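Uncharacterized protein SAV2460 (Streptomyces avermitilis, PDB 2QNG) is of unknown function but binds calcium ions and belongs to the TerD family, whose members are linked to tellurium resistance in bacteria. Local coordinates at residues D50-Y64 against R110-Q122. Residues are numbered along the deposited sequence; the frame is centred on the assembly and turned at random. Where two conformers were deposited one is given.
Sequences DLDIVAATFLAGDAY and RYARVVVGVVIQQ. With CA (calcium ion), chain C.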
ATOM      1  N   ASP A  50      -4.123 -12.161   6.710  1.00  9.87           N
ATOM      2  CA  ASP A  50      -3.168 -11.928   5.627  1.00  9.68           C
ATOM      3  C   ASP A  50      -3.428 -10.532   5.090  1.00  9.38           C
ATOM      4  O   ASP A  50      -4.481 -10.280   4.513  1.00 10.36           O
ATOM      5  CB  ASP A  50      -3.407 -12.989   4.535  1.00 10.48           C
ATOM      6  CG  ASP A  50      -2.437 -12.868   3.363  1.00 11.03           C
ATOM      7  OD1 ASP A  50      -1.494 -12.018   3.419  1.00 11.28           O
ATOM      8  OD2 ASP A  50      -2.633 -13.622   2.376  1.00 12.64           O
ATOM      9  N   LEU A  51      -2.490  -9.626   5.333  1.00  8.59           N
ATOM     10  CA  LEU A  51      -2.506  -8.295   4.756  1.00  8.45           C
ATOM     11  C   LEU A  51      -1.562  -8.285   3.570  1.00  8.00           C
ATOM     12  O   LEU A  51      -0.508  -8.942   3.625  1.00  8.88           O
ATOM     13  CB  LEU A  51      -2.066  -7.221   5.781  1.00  9.29           C
ATOM     14  CG  LEU A  51      -3.125  -6.763   6.814  1.00 10.34           C
ATOM     15  CD1 LEU A  51      -3.779  -7.908   7.620  1.00 10.65           C
ATOM     16  CD2 LEU A  51      -2.528  -5.720   7.749  1.00  9.54           C
ATOM     17  N   ASP A  52      -1.932  -7.550   2.520  1.00  8.14           N
ATOM     18  CA  ASP A  52      -1.052  -7.394   1.369  1.00  7.56           C
ATOM     19  C   ASP A  52      -0.864  -5.923   1.062  1.00  8.10           C
ATOM     20  O   ASP A  52      -1.832  -5.162   1.034  1.00  9.58           O
ATOM     21  CB  ASP A  52      -1.659  -8.042   0.124  1.00  9.92           C
ATOM     22  CG  ASP A  52      -1.650  -9.566   0.178  1.00  9.65           C
ATOM     23  OD1 ASP A  52      -0.856 -10.173   0.896  1.00 12.59           O
ATOM     24  OD2 ASP A  52      -2.436 -10.184  -0.560  1.00 14.58           O
ATOM     25  N   ILE A  53       0.385  -5.530   0.779  1.00  8.33           N
ATOM     26  CA  ILE A  53       0.667  -4.183   0.278  1.00  8.69           C
ATOM     27  C   ILE A  53       0.429  -4.188  -1.236  1.00  8.71           C
ATOM     28  O   ILE A  53       0.817  -5.135  -1.942  1.00  9.85           O
ATOM     29  CB  ILE A  53       2.119  -3.778   0.563  1.00  8.77           C
ATOM     30  CG1 ILE A  53       2.407  -3.829   2.066  1.00  9.42           C
ATOM     31  CG2 ILE A  53       2.375  -2.393   0.006  1.00  9.61           C
ATOM     32  CD1 ILE A  53       3.876  -3.586   2.409  1.00 11.66           C
ATOM     33  N   VAL A  54      -0.213  -3.120  -1.704  1.00  9.10           N
ATOM     34  CA  VAL A  54      -0.416  -2.964  -3.145  0.50  9.76           C
ATOM     35  C   VAL A  54      -0.119  -1.527  -3.536  1.00  9.87           C
ATOM     36  O   VAL A  54      -0.382  -0.584  -2.783  1.00 10.37           O
ATOM     37  CB  VAL A  54      -1.840  -3.418  -3.611  0.50 11.05           C
ATOM     38  CG1 VAL A  54      -2.881  -2.686  -2.856  0.50 11.63           C
ATOM     39  CG2 VAL A  54      -2.022  -3.206  -5.118  0.50 11.45           C
ATOM     40  N   ALA A  55       0.502  -1.383  -4.711  1.00  8.96           N
ATOM     41  CA  ALA A  55       0.758  -0.051  -5.262  1.00 10.10           C
ATOM     42  C   ALA A  55       0.149   0.048  -6.648  1.00  9.75           C
ATOM     43  O   ALA A  55       0.121  -0.942  -7.383  1.00 10.45           O
ATOM     44  CB  ALA A  55       2.245   0.236  -5.316  1.00 10.73           C
ATOM     45  N   ALA A  56      -0.278   1.255  -7.011  1.00 10.05           N
ATOM     46  CA  ALA A  56      -0.813   1.508  -8.337  1.00 10.75           C
ATOM     47  C   ALA A  56      -0.176   2.757  -8.895  1.00 10.47           C
ATOM     48  O   ALA A  56       0.012   3.732  -8.161  1.00 10.88           O
ATOM     49  CB  ALA A  56      -2.331   1.624  -8.314  1.00 11.63           C
ATOM     50  N   THR A  57       0.172   2.714 -10.188  1.00  9.58           N
ATOM     51  CA  THR A  57       0.695   3.897 -10.880  1.00 10.57           C
ATOM     52  C   THR A  57      -0.387   4.461 -11.789  1.00 10.76           C
ATOM     53  O   THR A  57      -1.263   3.717 -12.279  1.00 11.59           O
ATOM     54  CB  THR A  57       1.910   3.552 -11.723  1.00 10.86           C
ATOM     55  OG1 THR A  57       1.492   2.559 -12.652  1.00 11.57           O
ATOM     56  CG2 THR A  57       3.026   3.016 -10.808  1.00 12.14           C
ATOM     57  N   PHE A  58      -0.320   5.779 -12.010  1.00 11.25           N
ATOM     58  CA  PHE A  58      -1.302   6.480 -12.854  1.00 11.80           C
ATOM     59  C   PHE A  58      -0.622   7.421 -13.829  1.00 12.52           C
ATOM     60  O   PHE A  58       0.397   8.035 -13.521  1.00 12.40           O
ATOM     61  CB  PHE A  58      -2.327   7.232 -11.998  1.00 11.66           C
ATOM     62  CG  PHE A  58      -3.044   6.341 -11.040  1.00 11.56           C
ATOM     63  CD1 PHE A  58      -4.272   5.770 -11.385  1.00 11.20           C
ATOM     64  CD2 PHE A  58      -2.459   6.021  -9.819  1.00 11.96           C
ATOM     65  CE1 PHE A  58      -4.889   4.883 -10.521  1.00 11.33           C
ATOM     66  CE2 PHE A  58      -3.084   5.148  -8.938  1.00 10.32           C
ATOM     67  CZ  PHE A  58      -4.300   4.571  -9.287  1.00 11.21           C
ATOM     68  N   LEU A  59      -1.220   7.538 -15.005  1.00 13.76           N
ATOM     69  CA  LEU A  59      -0.619   8.290 -16.089  1.00 15.28           C
ATOM     70  C   LEU A  59      -0.900   9.767 -15.925  1.00 16.31           C
ATOM     71  O   LEU A  59      -1.959  10.161 -15.407  1.00 15.69           O
ATOM     72  CB  LEU A  59      -1.207   7.828 -17.427  1.00 16.34           C
ATOM     73  CG  LEU A  59      -0.980   6.366 -17.832  1.00 18.49           C
ATOM     74  CD1 LEU A  59      -1.733   6.018 -19.102  1.00 20.14           C
ATOM     75  CD2 LEU A  59       0.516   6.070 -17.969  1.00 19.47           C
ATOM     76  N   ALA A  60       0.020  10.602 -16.407  0.50 17.65           N
ATOM     77  CA  ALA A  60      -0.172  12.054 -16.385  0.50 18.83           C
ATOM     78  C   ALA A  60      -1.532  12.515 -16.939  0.50 19.66           C
ATOM     79  O   ALA A  60      -2.143  13.435 -16.399  0.50 20.27           O
ATOM     80  CB  ALA A  60       0.969  12.743 -17.118  0.50 19.17           C
ATOM     81  N   GLY A  61      -2.023  11.854 -17.984  0.50 19.88           N
ATOM     82  CA  GLY A  61      -3.281  12.262 -18.627  0.50 20.62           C
ATOM     83  C   GLY A  61      -4.560  11.713 -18.011  0.50 20.76           C
ATOM     84  O   GLY A  61      -5.634  11.808 -18.618  0.50 21.58           O
ATOM     85  N   ASP A  62      -4.451  11.169 -16.798  1.00 20.71           N
ATOM     86  CA  ASP A  62      -5.543  10.449 -16.121  1.00 20.45           C
ATOM     87  C   ASP A  62      -5.070  10.036 -14.725  1.00 19.17           C
ATOM     88  O   ASP A  62      -5.114   8.859 -14.372  1.00 18.37           O
ATOM     89  CB  ASP A  62      -5.989   9.200 -16.914  1.00 21.62           C
ATOM     90  CG  ASP A  62      -7.259   8.551 -16.337  1.00 23.80           C
ATOM     91  OD1 ASP A  62      -8.144   9.288 -15.847  1.00 26.64           O
ATOM     92  OD2 ASP A  62      -7.373   7.300 -16.358  1.00 23.81           O
ATOM     93  N   ALA A  63      -4.669  11.017 -13.919  1.00 17.94           N
ATOM     94  CA  ALA A  63      -4.000  10.737 -12.636  1.00 17.88           C
ATOM     95  C   ALA A  63      -4.878  10.114 -11.559  1.00 18.41           C
ATOM     96  O   ALA A  63      -4.354   9.540 -10.610  1.00 17.18           O
ATOM     97  CB  ALA A  63      -3.312  12.003 -12.100  1.00 17.86           C
ATOM     98  N   TYR A  64      -6.203  10.211 -11.707  1.00 19.27           N
ATOM     99  CA  TYR A  64      -7.129   9.683 -10.691  1.00 20.95           C
ATOM    100  C   TYR A  64      -8.034   8.608 -11.275  1.00 21.31           C
ATOM    101  O   TYR A  64      -9.079   8.269 -10.695  1.00 22.78           O
ATOM    102  CB  TYR A  64      -7.953  10.825 -10.061  1.00 21.70           C
ATOM    103  CG  TYR A  64      -7.062  11.848  -9.421  1.00 23.21           C
ATOM    104  CD1 TYR A  64      -6.707  11.746  -8.073  1.00 22.46           C
ATOM    105  CD2 TYR A  64      -6.523  12.896 -10.172  1.00 23.57           C
ATOM    106  CE1 TYR A  64      -5.853  12.674  -7.482  1.00 23.40           C
ATOM    107  CE2 TYR A  64      -5.664  13.833  -9.592  1.00 24.92           C
ATOM    108  CZ  TYR A  64      -5.341  13.715  -8.246  1.00 25.19           C
ATOM    109  OH  TYR A  64      -4.488  14.631  -7.666  1.00 25.10           O
ATOM    110  N   ARG A 110       5.899   9.706 -17.802  1.00 18.56           N
ATOM    111  CA  ARG A 110       4.504   9.392 -18.128  0.50 18.80           C
ATOM    112  C   ARG A 110       3.652   9.116 -16.883  1.00 18.40           C
ATOM    113  O   ARG A 110       2.433   9.247 -16.914  1.00 18.75           O
ATOM    114  CB  ARG A 110       4.431   8.198 -19.090  0.50 18.96           C
ATOM    115  CG  ARG A 110       4.724   6.833 -18.463  0.50 19.27           C
ATOM    116  CD  ARG A 110       4.509   5.684 -19.451  0.50 19.56           C
ATOM    117  NE  ARG A 110       5.692   5.450 -20.276  0.50 23.47           N
ATOM    118  CZ  ARG A 110       6.443   4.352 -20.237  0.50 21.60           C
ATOM    119  NH1 ARG A 110       6.139   3.352 -19.422  0.50 25.17           N
ATOM    120  NH2 ARG A 110       7.495   4.246 -21.036  0.50 26.19           N
ATOM    121  N   TYR A 111       4.307   8.687 -15.797  1.00 17.86           N
ATOM    122  CA  TYR A 111       3.614   8.406 -14.531  1.00 17.45           C
ATOM    123  C   TYR A 111       3.660   9.624 -13.647  1.00 17.38           C
ATOM    124  O   TYR A 111       4.742  10.118 -13.336  1.00 19.56           O
ATOM    125  CB  TYR A 111       4.242   7.204 -13.810  1.00 17.38           C
ATOM    126  CG  TYR A 111       4.242   5.978 -14.680  1.00 16.70           C
ATOM    127  CD1 TYR A 111       3.041   5.343 -15.009  1.00 17.10           C
ATOM    128  CD2 TYR A 111       5.430   5.479 -15.213  1.00 15.99           C
ATOM    129  CE1 TYR A 111       3.022   4.225 -15.836  1.00 17.45           C
ATOM    130  CE2 TYR A 111       5.431   4.353 -16.036  1.00 17.97           C
ATOM    131  CZ  TYR A 111       4.218   3.736 -16.352  1.00 17.60           C
ATOM    132  OH  TYR A 111       4.212   2.635 -17.183  1.00 20.01           O
ATOM    133  N   ALA A 112       2.498  10.108 -13.233  1.00 15.15           N
ATOM    134  CA  ALA A 112       2.427  11.323 -12.460  1.00 14.88           C
ATOM    135  C   ALA A 112       1.948  11.122 -11.042  1.00 13.25           C
ATOM    136  O   ALA A 112       2.046  12.035 -10.219  1.00 13.74           O
ATOM    137  CB  ALA A 112       1.520  12.330 -13.164  1.00 16.23           C
ATOM    138  N   ARG A 113       1.442   9.922 -10.746  1.00 12.25           N
ATOM    139  CA  ARG A 113       0.875   9.673  -9.433  1.00 12.13           C
ATOM    140  C   ARG A 113       0.995   8.206  -9.090  1.00 11.78           C
ATOM    141  O   ARG A 113       0.893   7.347  -9.959  1.00 11.82           O
ATOM    142  CB  ARG A 113      -0.592  10.116  -9.417  1.00 12.69           C
ATOM    143  CG  ARG A 113      -1.341   9.890  -8.107  1.00 12.38           C
ATOM    144  CD  ARG A 113      -2.671  10.702  -8.096  1.00 13.82           C
ATOM    145  NE  ARG A 113      -3.475  10.442  -6.901  1.00 15.40           N
ATOM    146  CZ  ARG A 113      -4.484   9.574  -6.850  1.00 15.62           C
ATOM    147  NH1 ARG A 113      -4.833   8.882  -7.928  1.00 14.38           N
ATOM    148  NH2 ARG A 113      -5.160   9.425  -5.715  1.00 18.08           N
ATOM    149  N   VAL A 114       1.279   7.949  -7.814  1.00 10.81           N
ATOM    150  CA  VAL A 114       1.355   6.586  -7.285  1.00 10.35           C
ATOM    151  C   VAL A 114       0.541   6.557  -6.004  1.00  9.53           C
ATOM    152  O   VAL A 114       0.683   7.449  -5.157  1.00 10.64           O
ATOM    153  CB  VAL A 114       2.821   6.190  -6.960  1.00 10.53           C
ATOM    154  CG1 VAL A 114       2.888   4.758  -6.356  1.00 12.22           C
ATOM    155  CG2 VAL A 114       3.654   6.255  -8.212  1.00 11.52           C
ATOM    156  N   VAL A 115      -0.296   5.526  -5.863  1.00  9.51           N
ATOM    157  CA  VAL A 115      -1.070   5.322  -4.649  1.00  9.60           C
ATOM    158  C   VAL A 115      -0.637   4.006  -4.027  1.00  9.23           C
ATOM    159  O   VAL A 115      -0.457   3.017  -4.727  1.00  9.13           O
ATOM    160  CB  VAL A 115      -2.601   5.298  -4.931  1.00  9.17           C
ATOM    161  CG1 VAL A 115      -3.385   5.086  -3.632  1.00 10.56           C
ATOM    162  CG2 VAL A 115      -3.016   6.643  -5.554  1.00 10.23           C
ATOM    163  N   VAL A 116      -0.434   4.009  -2.719  1.00 10.12           N
ATOM    164  CA  VAL A 116      -0.134   2.782  -2.001  1.00 10.16           C
ATOM    165  C   VAL A 116      -1.275   2.420  -1.060  1.00 10.13           C
ATOM    166  O   VAL A 116      -1.984   3.297  -0.576  1.00 10.39           O
ATOM    167  CB  VAL A 116       1.202   2.881  -1.211  1.00 11.20           C
ATOM    168  CG1 VAL A 116       2.358   2.879  -2.160  1.00 12.62           C
ATOM    169  CG2 VAL A 116       1.258   4.133  -0.349  1.00 13.63           C
ATOM    170  N   GLY A 117      -1.461   1.127  -0.836  1.00  9.42           N
ATOM    171  CA  GLY A 117      -2.559   0.666   0.014  1.00  9.34           C
ATOM    172  C   GLY A 117      -2.264  -0.660   0.647  1.00  8.17           C
ATOM    173  O   GLY A 117      -1.255  -1.312   0.330  1.00  8.72           O
ATOM    174  N   VAL A 118      -3.174  -1.054   1.544  1.00  8.58           N
ATOM    175  CA  VAL A 118      -3.063  -2.300   2.265  1.00  8.75           C
ATOM    176  C   VAL A 118      -4.439  -2.945   2.206  1.00  9.38           C
ATOM    177  O   VAL A 118      -5.438  -2.309   2.577  1.00 10.04           O
ATOM    178  CB  VAL A 118      -2.640  -2.075   3.734  1.00  9.71           C
ATOM    179  CG1 VAL A 118      -2.625  -3.382   4.525  1.00 10.72           C
ATOM    180  CG2 VAL A 118      -1.273  -1.383   3.799  1.00 10.87           C
ATOM    181  N   VAL A 119      -4.487  -4.195   1.733  1.00  9.01           N
ATOM    182  CA  VAL A 119      -5.729  -4.959   1.741  1.00  9.31           C
ATOM    183  C   VAL A 119      -5.662  -6.077   2.758  1.00  8.89           C
ATOM    184  O   VAL A 119      -4.590  -6.656   2.965  1.00  9.69           O
ATOM    185  CB  VAL A 119      -6.037  -5.554   0.345  1.00 10.30           C
ATOM    186  CG1 VAL A 119      -6.149  -4.462  -0.679  1.00 12.99           C
ATOM    187  CG2 VAL A 119      -4.975  -6.584  -0.101  1.00 12.26           C
ATOM    188  N   ILE A 120      -6.809  -6.405   3.349  1.00  8.59           N
ATOM    189  CA  ILE A 120      -6.921  -7.581   4.172  1.00  8.78           C
ATOM    190  C   ILE A 120      -7.592  -8.636   3.316  1.00  9.12           C
ATOM    191  O   ILE A 120      -8.669  -8.402   2.755  1.00 10.40           O
ATOM    192  CB  ILE A 120      -7.791  -7.328   5.396  1.00  8.49           C
ATOM    193  CG1 ILE A 120      -7.244  -6.165   6.231  1.00  8.94           C
ATOM    194  CG2 ILE A 120      -7.920  -8.628   6.227  1.00 10.51           C
ATOM    195  CD1 ILE A 120      -8.234  -5.632   7.228  1.00  9.28           C
ATOM    196  N   GLN A 121      -6.948  -9.792   3.169  1.00  9.93           N
ATOM    197  CA  GLN A 121      -7.578 -10.876   2.402  1.00 10.49           C
ATOM    198  C   GLN A 121      -8.873 -11.310   3.087  1.00 11.15           C
ATOM    199  O   GLN A 121      -8.930 -11.415   4.314  1.00 12.20           O
ATOM    200  CB  GLN A 121      -6.641 -12.076   2.278  1.00 10.38           C
ATOM    201  CG  GLN A 121      -5.460 -11.796   1.332  1.00 12.10           C
ATOM    202  CD  GLN A 121      -5.876 -11.710  -0.142  1.00 13.20           C
ATOM    203  OE1 GLN A 121      -6.905 -12.264  -0.544  1.00 14.77           O
ATOM    204  NE2 GLN A 121      -5.101 -10.989  -0.932  1.00 13.66           N
ATOM    205  N   GLN A 122      -9.905 -11.575   2.271  1.00 11.91           N
ATOM    206  CA  GLN A 122     -11.271 -11.827   2.763  1.00 12.97           C
ATOM    207  C   GLN A 122     -11.776 -13.229   2.472  1.00 14.88           C
ATOM    208  O   GLN A 122     -12.817 -13.617   2.988  1.00 15.27           O
ATOM    209  CB  GLN A 122     -12.261 -10.829   2.123  1.00 12.50           C
ATOM    210  CG  GLN A 122     -11.985  -9.362   2.435  1.00 11.99           C
ATOM    211  CD  GLN A 122     -12.061  -9.082   3.911  1.00 11.37           C
ATOM    212  OE1 GLN A 122     -13.069  -9.383   4.558  1.00 11.67           O
ATOM    213  NE2 GLN A 122     -11.007  -8.474   4.453  1.00 11.28           N
TER
HETATM  214 CA    CA C 202       0.350 -10.858   2.648  1.00 10.15          CA
HETATM  215  O   HOH W   1      -6.959 -12.151   6.240  1.00 14.00           O
HETATM  216  O   HOH W   2       1.218 -12.212   0.953  1.00 15.50           O
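Arg113 and Phe58 face each other across two neighbouring antiparallel strands, 51-59 and 111-120, in one sheet of the two-sheet TerD fold: Phe58 N bonds to Arg113 O at 2.9 Å, and Arg113 NH1 lies over one Phe58 ring face near the rim, at most a weak cation-pi attraction. Paired N-H···O bonds from Asp52 with Val119 to Ala56 with Val115 set the register, which then slips by one: Ala112 and Arg113 both lie opposite Phe58, a classic beta bulge. From the bulge, the Arg113 side chain leaves with CG anti to the backbone N (chi1 179°) and stays extended to NE, which carries its guanidinium between two neighbours. Tyr64 CD1 lies over the centre of one face, 3.3 Å from Arg113 CZ, and Val115 CG2 covers the opposite face. Arg113 NH1 donates to Ala63 O at 2.8 Å, the oxygen tilted 19° from the guanidinium plane, while Glu164 forms a salt bridge with Arg113 NE. Replacing Arg113 with an alanine would probably leave the Glu164 carboxylate without its charged mate and Ala63 O without this donor. Phe58 CE2 meets Val115 CG2 at 3.7 Å. On the other face of the sheet, Leu51 CD2 packs against Val118 CG1 at 4.0 Å, and Ile53 and Val116 reach strand 33-40 of the second sheet. At the calcium end, Asp50 OD1, Leu51 O and Asp52 OD1 bind the ion, with Ser88, Glu98 and a water completing its shell. The second Asp52 oxygen, OD2, accepts a hydrogen bond from Gln121 NE2 at 2.8 Å on its anti side, 33° out of the carboxylate plane.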